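4,5-DOPA dioxygenase extradiol (Escherichia coli, PDB 2PW6) opens the aromatic ring of L-DOPA between carbons 4 and 5 in vitro as a metal-dependent extradiol dioxygenase of the LigB type, its physiological substrate being unknown. Local coordinates at residues Leu84-Pro92 and Gly118-Leu127; Asn174-Val182 and Trp193-Val201. All coordinates share one frame; numbering follows the deposited sequence.

Interaction 1: residues Leu84-Pro92 and Gly118-Leu127; sequences LYDTHYPAP and GFDHGSWGVL. With ZN (zinc ion), chain B; ZN (zinc ion), chain C.
Thr87 fits against Phe119, His121 and Trp124, where the irregular segment 84-92 of this LigB-type catalytic domain lies over the capped N-terminus of helix 121-130. Its OG1 gives a 2.7 Å hydrogen bond to Phe119 O, in the carbonyl plane and on a lone pair. With OG1 held between the backbone N and the carbonyl carbon (chi1 76°), CG2 is carried over the centre of the His121 imidazole, 3.7 Å from its centroid, while CB rests on the face of the Trp124 five-membered ring.

The tightly packed part is the buried cluster round Tyr89. An edge of the Tyr89 ring meets the face of Phe119 in a T-shaped pair with planes 77° apart, and Leu127 CB stands over one Tyr89 face, 3.7 Å from CZ. The Tyr89 hydroxyl is held by Tyr131 O. Alongside, Trp124 NE1 donates to His88 O at 2.9 Å, in the plane of the indole but from above the carbonyl plane.

Towards Asp86 the contact is looser and wetter. One water links Asp86 O to His121 NE2. Asp86 points to a zinc bound by His22, His57 and His234 of the second subunit, at a doubtful, too-short modelled distance, and its OD1 is hydrogen-bonded to His177 NE2 there. Beneath this watery edge packing is again close: Asp120 CA lies over the Tyr85 ring, 3.8 Å from the centroid. Asp120 caps the helix, its OD1 bonded to Ser123 OG and Ser55 OG, its OD2 accepting from Ser123 N at 2.8 Å.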
loop_
_atom_site.group_PDB
_atom_site.type_symbol
_atom_site.label_atom_id
_atom_site.label_comp_id
_atom_site.label_asym_id
_atom_site.label_seq_id
_atom_site.Cartn_x
_atom_site.Cartn_y
_atom_site.Cartn_z
ATOM N N LEU A 84 -0.974 -7.366 -1.047
ATOM C CA LEU A 84 -0.861 -5.945 -1.421
ATOM C C LEU A 84 -0.937 -4.910 -0.272
ATOM O O LEU A 84 0.071 -4.247 -0.007
ATOM C CB LEU A 84 -1.816 -5.582 -2.564
ATOM C CG LEU A 84 -1.513 -5.999 -4.009
ATOM C CD1 LEU A 84 -2.802 -6.085 -4.760
ATOM C CD2 LEU A 84 -0.603 -5.017 -4.711
ATOM N N TYR A 85 -2.090 -4.737 0.387
ATOM C CA TYR A 85 -2.236 -3.638 1.385
ATOM C C TYR A 85 -2.386 -4.130 2.810
ATOM O O TYR A 85 -3.081 -5.128 3.073
ATOM C CB TYR A 85 -3.355 -2.647 1.050
ATOM C CG TYR A 85 -3.152 -1.928 -0.237
ATOM C CD1 TYR A 85 -2.111 -0.997 -0.392
ATOM C CD2 TYR A 85 -3.965 -2.208 -1.333
ATOM C CE1 TYR A 85 -1.908 -0.357 -1.609
ATOM C CE2 TYR A 85 -3.780 -1.554 -2.557
ATOM C CZ TYR A 85 -2.736 -0.645 -2.695
ATOM O OH TYR A 85 -2.569 -0.025 -3.915
ATOM N N ASP A 86 -1.680 -3.455 3.718
ATOM C CA ASP A 86 -1.579 -3.922 5.124
ATOM C C ASP A 86 -2.832 -3.355 5.873
ATOM O O ASP A 86 -2.735 -2.727 6.916
ATOM C CB ASP A 86 -0.157 -3.644 5.739
ATOM C CG ASP A 86 0.866 -4.808 5.456
ATOM O OD1 ASP A 86 0.305 -5.926 5.364
ATOM O OD2 ASP A 86 2.180 -4.677 5.319
ATOM N N THR A 87 -4.009 -3.602 5.285
ATOM C CA THR A 87 -5.322 -3.047 5.716
ATOM C C THR A 87 -6.500 -4.099 5.788
ATOM O O THR A 87 -6.406 -5.215 5.282
ATOM C CB THR A 87 -5.764 -1.804 4.847
ATOM O OG1 THR A 87 -6.241 -2.229 3.561
ATOM C CG2 THR A 87 -4.612 -0.797 4.655
ATOM N N HIS A 88 -7.604 -3.729 6.417
ATOM C CA HIS A 88 -8.769 -4.635 6.521
ATOM C C HIS A 88 -10.048 -3.823 6.721
ATOM O O HIS A 88 -10.204 -3.124 7.713
ATOM C CB HIS A 88 -8.570 -5.671 7.642
ATOM C CG HIS A 88 -9.694 -6.652 7.778
ATOM N ND1 HIS A 88 -9.989 -7.599 6.812
ATOM C CD2 HIS A 88 -10.586 -6.847 8.784
ATOM C CE1 HIS A 88 -11.011 -8.329 7.220
ATOM N NE2 HIS A 88 -11.389 -7.893 8.412
ATOM N N TYR A 89 -10.926 -3.869 5.724
ATOM C CA TYR A 89 -12.196 -3.178 5.792
ATOM C C TYR A 89 -13.288 -4.125 5.292
ATOM O O TYR A 89 -13.564 -4.170 4.075
ATOM C CB TYR A 89 -12.185 -1.869 4.999
ATOM C CG TYR A 89 -13.380 -0.987 5.306
ATOM C CD1 TYR A 89 -13.464 -0.281 6.518
ATOM C CD2 TYR A 89 -14.448 -0.868 4.390
ATOM C CE1 TYR A 89 -14.577 0.523 6.799
ATOM C CE2 TYR A 89 -15.568 -0.065 4.677
ATOM C CZ TYR A 89 -15.621 0.628 5.885
ATOM O OH TYR A 89 -16.718 1.441 6.168
ATOM N N PRO A 90 -13.916 -4.882 6.237
ATOM C CA PRO A 90 -14.812 -6.010 5.908
ATOM C C PRO A 90 -16.257 -5.565 5.665
ATOM O O PRO A 90 -17.183 -6.066 6.310
ATOM C CB PRO A 90 -14.720 -6.897 7.145
ATOM C CG PRO A 90 -14.436 -5.926 8.293
ATOM C CD PRO A 90 -13.814 -4.664 7.696
ATOM N N ALA A 91 -16.438 -4.627 4.742
ATOM C CA ALA A 91 -17.746 -4.156 4.379
ATOM C C ALA A 91 -18.421 -5.267 3.584
ATOM O O ALA A 91 -17.743 -5.984 2.827
ATOM C CB ALA A 91 -17.643 -2.881 3.545
ATOM N N PRO A 92 -19.756 -5.415 3.748
ATOM C CA PRO A 92 -20.450 -6.407 2.941
ATOM C C PRO A 92 -20.584 -5.908 1.511
ATOM O O PRO A 92 -20.783 -4.711 1.294
ATOM C CB PRO A 92 -21.839 -6.481 3.590
ATOM C CG PRO A 92 -22.048 -5.122 4.206
ATOM C CD PRO A 92 -20.667 -4.696 4.660
ATOM N N GLY A 118 -7.898 -5.208 -2.167
ATOM C CA GLY A 118 -7.433 -4.518 -0.961
ATOM C C GLY A 118 -7.650 -3.008 -1.064
ATOM O O GLY A 118 -7.563 -2.414 -2.147
ATOM N N PHE A 119 -7.973 -2.389 0.068
ATOM C CA PHE A 119 -8.097 -0.944 0.156
ATOM C C PHE A 119 -6.716 -0.348 0.417
ATOM O O PHE A 119 -6.022 -0.780 1.331
ATOM C CB PHE A 119 -9.057 -0.560 1.292
ATOM C CG PHE A 119 -10.504 -0.875 1.005
ATOM C CD1 PHE A 119 -11.327 0.064 0.395
ATOM C CD2 PHE A 119 -11.036 -2.115 1.330
ATOM C CE1 PHE A 119 -12.659 -0.211 0.120
ATOM C CE2 PHE A 119 -12.384 -2.414 1.049
ATOM C CZ PHE A 119 -13.182 -1.457 0.441
ATOM N N ASP A 120 -6.309 0.623 -0.393
ATOM C CA ASP A 120 -5.145 1.459 -0.026
ATOM C C ASP A 120 -5.289 2.105 1.375
ATOM O O ASP A 120 -6.404 2.357 1.824
ATOM C CB ASP A 120 -4.929 2.538 -1.085
ATOM C CG ASP A 120 -6.147 3.337 -1.345
ATOM O OD1 ASP A 120 -7.059 2.865 -2.047
ATOM O OD2 ASP A 120 -6.205 4.480 -0.899
ATOM N N HIS A 121 -4.170 2.382 2.047
ATOM C CA HIS A 121 -4.211 3.022 3.367
ATOM C C HIS A 121 -5.055 4.286 3.441
ATOM O O HIS A 121 -5.778 4.511 4.431
ATOM C CB HIS A 121 -2.820 3.353 3.885
ATOM C CG HIS A 121 -2.321 2.369 4.880
ATOM N ND1 HIS A 121 -1.352 1.439 4.578
ATOM C CD2 HIS A 121 -2.679 2.142 6.173
ATOM C CE1 HIS A 121 -1.104 0.704 5.654
ATOM N NE2 HIS A 121 -1.910 1.099 6.627
ATOM N N GLY A 122 -4.941 5.106 2.402
ATOM C CA GLY A 122 -5.677 6.356 2.313
ATOM C C GLY A 122 -7.178 6.155 2.244
ATOM O O GLY A 122 -7.925 6.896 2.879
ATOM N N SER A 123 -7.614 5.180 1.436
ATOM C CA SER A 123 -9.037 4.899 1.237
ATOM C C SER A 123 -9.640 4.276 2.475
ATOM O O SER A 123 -10.704 4.662 2.922
ATOM C CB SER A 123 -9.249 3.955 0.050
ATOM O OG SER A 123 -9.176 4.688 -1.158
ATOM N N TRP A 124 -8.924 3.291 2.993
ATOM C CA TRP A 124 -9.208 2.647 4.260
ATOM C C TRP A 124 -9.285 3.654 5.415
ATOM O O TRP A 124 -10.111 3.508 6.297
ATOM C CB TRP A 124 -8.138 1.595 4.508
ATOM C CG TRP A 124 -8.246 0.891 5.810
ATOM C CD1 TRP A 124 -9.038 -0.182 6.103
ATOM C CD2 TRP A 124 -7.519 1.190 6.994
ATOM N NE1 TRP A 124 -8.858 -0.562 7.410
ATOM C CE2 TRP A 124 -7.936 0.268 7.984
ATOM C CE3 TRP A 124 -6.564 2.164 7.325
ATOM C CZ2 TRP A 124 -7.421 0.275 9.282
ATOM C CZ3 TRP A 124 -6.057 2.182 8.618
ATOM C CH2 TRP A 124 -6.489 1.235 9.588
ATOM N N GLY A 125 -8.421 4.672 5.375
ATOM C CA GLY A 125 -8.377 5.740 6.345
ATOM C C GLY A 125 -9.622 6.592 6.280
ATOM O O GLY A 125 -10.174 6.990 7.325
ATOM N N VAL A 126 -10.081 6.882 5.064
ATOM C CA VAL A 126 -11.345 7.619 4.903
ATOM C C VAL A 126 -12.560 6.799 5.344
ATOM O O VAL A 126 -13.432 7.313 6.032
ATOM C CB VAL A 126 -11.560 8.146 3.479
ATOM C CG1 VAL A 126 -13.019 8.586 3.274
ATOM C CG2 VAL A 126 -10.595 9.309 3.187
ATOM N N LEU A 127 -12.605 5.530 4.954
ATOM C CA LEU A 127 -13.733 4.666 5.254
ATOM C C LEU A 127 -13.830 4.266 6.740
ATOM O O LEU A 127 -14.925 4.238 7.284
ATOM C CB LEU A 127 -13.730 3.424 4.347
ATOM C CG LEU A 127 -13.985 3.660 2.853
ATOM C CD1 LEU A 127 -13.706 2.416 2.097
ATOM C CD2 LEU A 127 -15.402 4.158 2.545
HETATM ZN ZN ZN B . 3.069 -5.933 5.311
HETATM ZN ZN ZN C . 0.209 1.517 2.603
HETATM O O HOH W 1 -1.326 -1.149 8.717
HETATM O O HOH W 2 -7.724 -3.953 2.391
#

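Interaction 2: residues Asn174-Val182 and Trp193-Val201. With ZN (zinc ion), chain D.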
loop_
_atom_site.group_PDB
_atom_site.type_symbol
_atom_site.label_atom_id
_atom_site.label_comp_id
_atom_site.label_asym_id
_atom_site.label_seq_id
_atom_site.Cartn_x
_atom_site.Cartn_y
_atom_site.Cartn_z
ATOM N N ASN A 174 -6.174 12.660 -4.600
ATOM C CA ASN A 174 -5.391 13.881 -4.215
ATOM C C ASN A 174 -5.149 14.684 -5.475
ATOM O O ASN A 174 -4.463 14.203 -6.409
ATOM C CB ASN A 174 -4.000 13.560 -3.581
ATOM C CG ASN A 174 -4.073 12.903 -2.186
ATOM O OD1 ASN A 174 -3.617 11.748 -2.008
ATOM N ND2 ASN A 174 -4.555 13.653 -1.174
ATOM N N VAL A 175 -5.717 15.889 -5.535
ATOM C CA VAL A 175 -5.567 16.750 -6.697
ATOM C C VAL A 175 -4.117 17.298 -6.893
ATOM O O VAL A 175 -3.742 17.708 -8.028
ATOM C CB VAL A 175 -6.604 17.891 -6.698
ATOM C CG1 VAL A 175 -8.005 17.324 -6.500
ATOM C CG2 VAL A 175 -6.273 18.962 -5.617
ATOM N N VAL A 176 -3.304 17.249 -5.832
ATOM C CA VAL A 176 -1.839 17.440 -5.946
ATOM C C VAL A 176 -1.111 16.268 -5.335
ATOM O O VAL A 176 -1.296 15.947 -4.141
ATOM C CB VAL A 176 -1.271 18.775 -5.255
ATOM C CG1 VAL A 176 0.235 18.910 -5.520
ATOM C CG2 VAL A 176 -2.021 20.021 -5.709
ATOM N N HIS A 177 -0.247 15.639 -6.133
ATOM C CA HIS A 177 0.292 14.382 -5.690
ATOM C C HIS A 177 1.587 14.028 -6.370
ATOM O O HIS A 177 1.614 13.246 -7.335
ATOM C CB HIS A 177 -0.757 13.239 -5.865
ATOM C CG HIS A 177 -0.307 11.929 -5.294
ATOM N ND1 HIS A 177 0.648 11.133 -5.913
ATOM C CD2 HIS A 177 -0.633 11.311 -4.129
ATOM C CE1 HIS A 177 0.823 10.042 -5.177
ATOM N NE2 HIS A 177 0.075 10.136 -4.084
ATOM N N ASN A 178 2.670 14.562 -5.827
ATOM C CA ASN A 178 4.003 14.305 -6.342
ATOM C C ASN A 178 4.814 13.951 -5.126
ATOM O O ASN A 178 5.083 14.820 -4.305
ATOM C CB ASN A 178 4.568 15.534 -7.076
ATOM C CG ASN A 178 5.857 15.215 -7.858
ATOM O OD1 ASN A 178 6.646 14.402 -7.424
ATOM N ND2 ASN A 178 6.030 15.828 -9.034
ATOM N N LEU A 179 5.127 12.656 -4.973
ATOM C CA LEU A 179 5.816 12.149 -3.764
ATOM C C LEU A 179 7.326 12.370 -3.814
ATOM O O LEU A 179 8.023 12.211 -2.822
ATOM C CB LEU A 179 5.457 10.670 -3.486
ATOM C CG LEU A 179 3.940 10.458 -3.224
ATOM C CD1 LEU A 179 3.645 9.077 -2.778
ATOM C CD2 LEU A 179 3.413 11.424 -2.194
ATOM N N ARG A 180 7.816 12.748 -4.986
ATOM C CA ARG A 180 9.185 13.220 -5.118
ATOM C C ARG A 180 9.412 14.613 -4.529
ATOM O O ARG A 180 10.554 14.998 -4.347
ATOM C CB ARG A 180 9.572 13.286 -6.574
ATOM C CG ARG A 180 9.518 12.000 -7.299
ATOM C CD ARG A 180 9.462 12.401 -8.732
ATOM N NE ARG A 180 9.292 11.273 -9.602
ATOM C CZ ARG A 180 8.748 11.340 -10.808
ATOM N NH1 ARG A 180 8.304 12.505 -11.304
ATOM N NH2 ARG A 180 8.652 10.219 -11.510
ATOM N N THR A 181 8.341 15.380 -4.294
ATOM C CA THR A 181 8.472 16.705 -3.691
ATOM C C THR A 181 7.966 16.749 -2.270
ATOM O O THR A 181 7.973 17.810 -1.649
ATOM C CB THR A 181 7.698 17.781 -4.454
ATOM O OG1 THR A 181 6.297 17.521 -4.342
ATOM C CG2 THR A 181 8.116 17.841 -5.922
ATOM N N VAL A 182 7.489 15.616 -1.754
ATOM C CA VAL A 182 6.851 15.618 -0.439
ATOM C C VAL A 182 7.913 15.799 0.643
ATOM O O VAL A 182 8.960 15.157 0.603
ATOM C CB VAL A 182 5.924 14.371 -0.226
ATOM C CG1 VAL A 182 5.666 14.120 1.221
ATOM C CG2 VAL A 182 4.587 14.602 -0.934
ATOM N N TRP A 193 3.802 26.402 -6.123
ATOM C CA TRP A 193 3.246 25.746 -7.290
ATOM C C TRP A 193 2.084 24.806 -6.878
ATOM O O TRP A 193 1.069 24.732 -7.559
ATOM C CB TRP A 193 4.355 25.023 -8.095
ATOM C CG TRP A 193 5.059 23.953 -7.323
ATOM C CD1 TRP A 193 6.190 24.089 -6.608
ATOM C CD2 TRP A 193 4.657 22.579 -7.189
ATOM N NE1 TRP A 193 6.532 22.892 -6.013
ATOM C CE2 TRP A 193 5.603 21.947 -6.360
ATOM C CE3 TRP A 193 3.576 21.824 -7.683
ATOM C CZ2 TRP A 193 5.519 20.598 -6.023
ATOM C CZ3 TRP A 193 3.487 20.483 -7.330
ATOM C CH2 TRP A 193 4.458 19.885 -6.521
ATOM N N ALA A 194 2.228 24.134 -5.739
ATOM C CA ALA A 194 1.140 23.343 -5.162
ATOM C C ALA A 194 -0.120 24.174 -4.923
ATOM O O ALA A 194 -1.218 23.747 -5.331
ATOM C CB ALA A 194 1.588 22.605 -3.887
ATOM N N THR A 195 0.024 25.341 -4.279
ATOM C CA THR A 195 -1.109 26.252 -3.995
ATOM C C THR A 195 -1.667 26.798 -5.293
ATOM O O THR A 195 -2.894 26.863 -5.488
ATOM C CB THR A 195 -0.688 27.433 -3.060
ATOM O OG1 THR A 195 -0.418 26.936 -1.743
ATOM C CG2 THR A 195 -1.782 28.464 -2.954
ATOM N N SER A 196 -0.765 27.202 -6.190
ATOM C CA SER A 196 -1.177 27.603 -7.541
ATOM C C SER A 196 -2.131 26.558 -8.206
ATOM O O SER A 196 -3.276 26.885 -8.533
ATOM C CB SER A 196 0.043 27.879 -8.435
ATOM O OG SER A 196 -0.346 28.509 -9.644
ATOM N N PHE A 197 -1.667 25.315 -8.398
ATOM C CA PHE A 197 -2.507 24.312 -9.100
ATOM C C PHE A 197 -3.792 24.032 -8.343
ATOM O O PHE A 197 -4.863 23.969 -8.939
ATOM C CB PHE A 197 -1.774 23.010 -9.410
ATOM C CG PHE A 197 -2.614 22.017 -10.209
ATOM C CD1 PHE A 197 -2.709 22.127 -11.596
ATOM C CD2 PHE A 197 -3.312 20.978 -9.559
ATOM C CE1 PHE A 197 -3.497 21.205 -12.337
ATOM C CE2 PHE A 197 -4.084 20.063 -10.284
ATOM C CZ PHE A 197 -4.184 20.178 -11.676
ATOM N N ASN A 198 -3.685 23.920 -7.026
ATOM C CA ASN A 198 -4.835 23.678 -6.165
ATOM C C ASN A 198 -5.941 24.722 -6.313
ATOM O O ASN A 198 -7.134 24.384 -6.382
ATOM C CB ASN A 198 -4.379 23.593 -4.716
ATOM C CG ASN A 198 -5.340 22.811 -3.846
ATOM O OD1 ASN A 198 -5.452 21.574 -3.962
ATOM N ND2 ASN A 198 -6.021 23.513 -2.948
ATOM N N GLU A 199 -5.538 25.996 -6.383
ATOM C CA GLU A 199 -6.482 27.106 -6.517
ATOM C C GLU A 199 -7.180 27.120 -7.872
ATOM O O GLU A 199 -8.338 27.473 -7.957
ATOM C CB GLU A 199 -5.780 28.458 -6.216
ATOM C CG GLU A 199 -5.311 28.595 -4.742
ATOM C CD GLU A 199 -6.454 28.535 -3.737
ATOM O OE1 GLU A 199 -7.558 29.037 -4.031
ATOM O OE2 GLU A 199 -6.259 27.983 -2.637
ATOM N N TYR A 200 -6.460 26.752 -8.922
ATOM C CA TYR A 200 -7.024 26.503 -10.245
ATOM C C TYR A 200 -8.053 25.361 -10.228
ATOM O O TYR A 200 -9.011 25.380 -11.008
ATOM C CB TYR A 200 -5.892 26.160 -11.209
ATOM C CG TYR A 200 -6.297 25.682 -12.589
ATOM C CD1 TYR A 200 -6.854 26.565 -13.528
ATOM C CD2 TYR A 200 -6.089 24.351 -12.978
ATOM C CE1 TYR A 200 -7.204 26.138 -14.810
ATOM C CE2 TYR A 200 -6.437 23.910 -14.269
ATOM C CZ TYR A 200 -6.993 24.808 -15.177
ATOM O OH TYR A 200 -7.330 24.385 -16.461
ATOM N N VAL A 201 -7.835 24.369 -9.356
ATOM C CA VAL A 201 -8.829 23.309 -9.129
ATOM C C VAL A 201 -10.103 23.901 -8.502
ATOM O O VAL A 201 -11.160 23.897 -9.135
ATOM C CB VAL A 201 -8.255 22.065 -8.336
ATOM C CG1 VAL A 201 -9.380 21.171 -7.806
ATOM C CG2 VAL A 201 -7.345 21.251 -9.226
HETATM ZN ZN ZN D . 1.622 10.989 -7.708
#
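Val176 and Val175 press against Trp193, Ala194, Phe197 and Asn198, joining the loop that leaves strand 167-173 of the LigB domain's central sheet to helix 192-202. The two branches of Val176 divide the work. CG1, anti to the backbone N (chi1 -176°), reaches CZ3 of Trp193 at 4.0 Å and also meets Ala194 CB. CG2 comes to the edge of the Phe197 ring, near its plane, 4.2 Å from CD2.

Trp193 swings its indole off the helix towards the loop, CG lying between the backbone N and the carbonyl carbon (chi1 61°). The six-membered part of the indole meets Thr181 with its edge, OG1 lying near the ring plane 3.6 Å from CZ2; the hydroxyl is hydrogen-bonded to Ser262 OG.

One helical turn on, Phe197 places CE2 3.3 Å from Val175 O, a carbonyl hydrogen-bonded to Asn229 ND2. The Val175 and Val201 side chains complete this end, both also touching Leu238 of helix 236-243.

The same loop carries a metal ligand: His177, next in sequence to Val176, points away from the helix and holds a zinc through both ND1 and its own O, while NE2 bonds to Asp86 OD1 of the second subunit. At the Val175 end, the Asn198 side chain crosses the valine at about a right angle, its OD1, bonded to Ser264 OG, lying 3.2 Å from Val175 CG2.

In the fold
The two contacts hold different elements: interaction 1 joins a loop to helix 121-130, interaction 2 a later loop to helix 192-202, and within one chain their nearest atoms are about 7 Å apart. Interaction 1 is only partly buried and mixes aromatic packing with direct and water-mediated hydrogen bonds. Interaction 2 is buried and made of van der Waals contacts between its segments, with Thr181 OG1, Asn198 OD1 and Val175 O hydrogen-bonded to residues outside it. Both lie beside zinc ligands and both touch the second subunit. There they are joined across the interface, since residues of 84-92 in one copy meet Leu179, Arg180 and the zinc ligand His177 of 174-182 in the other.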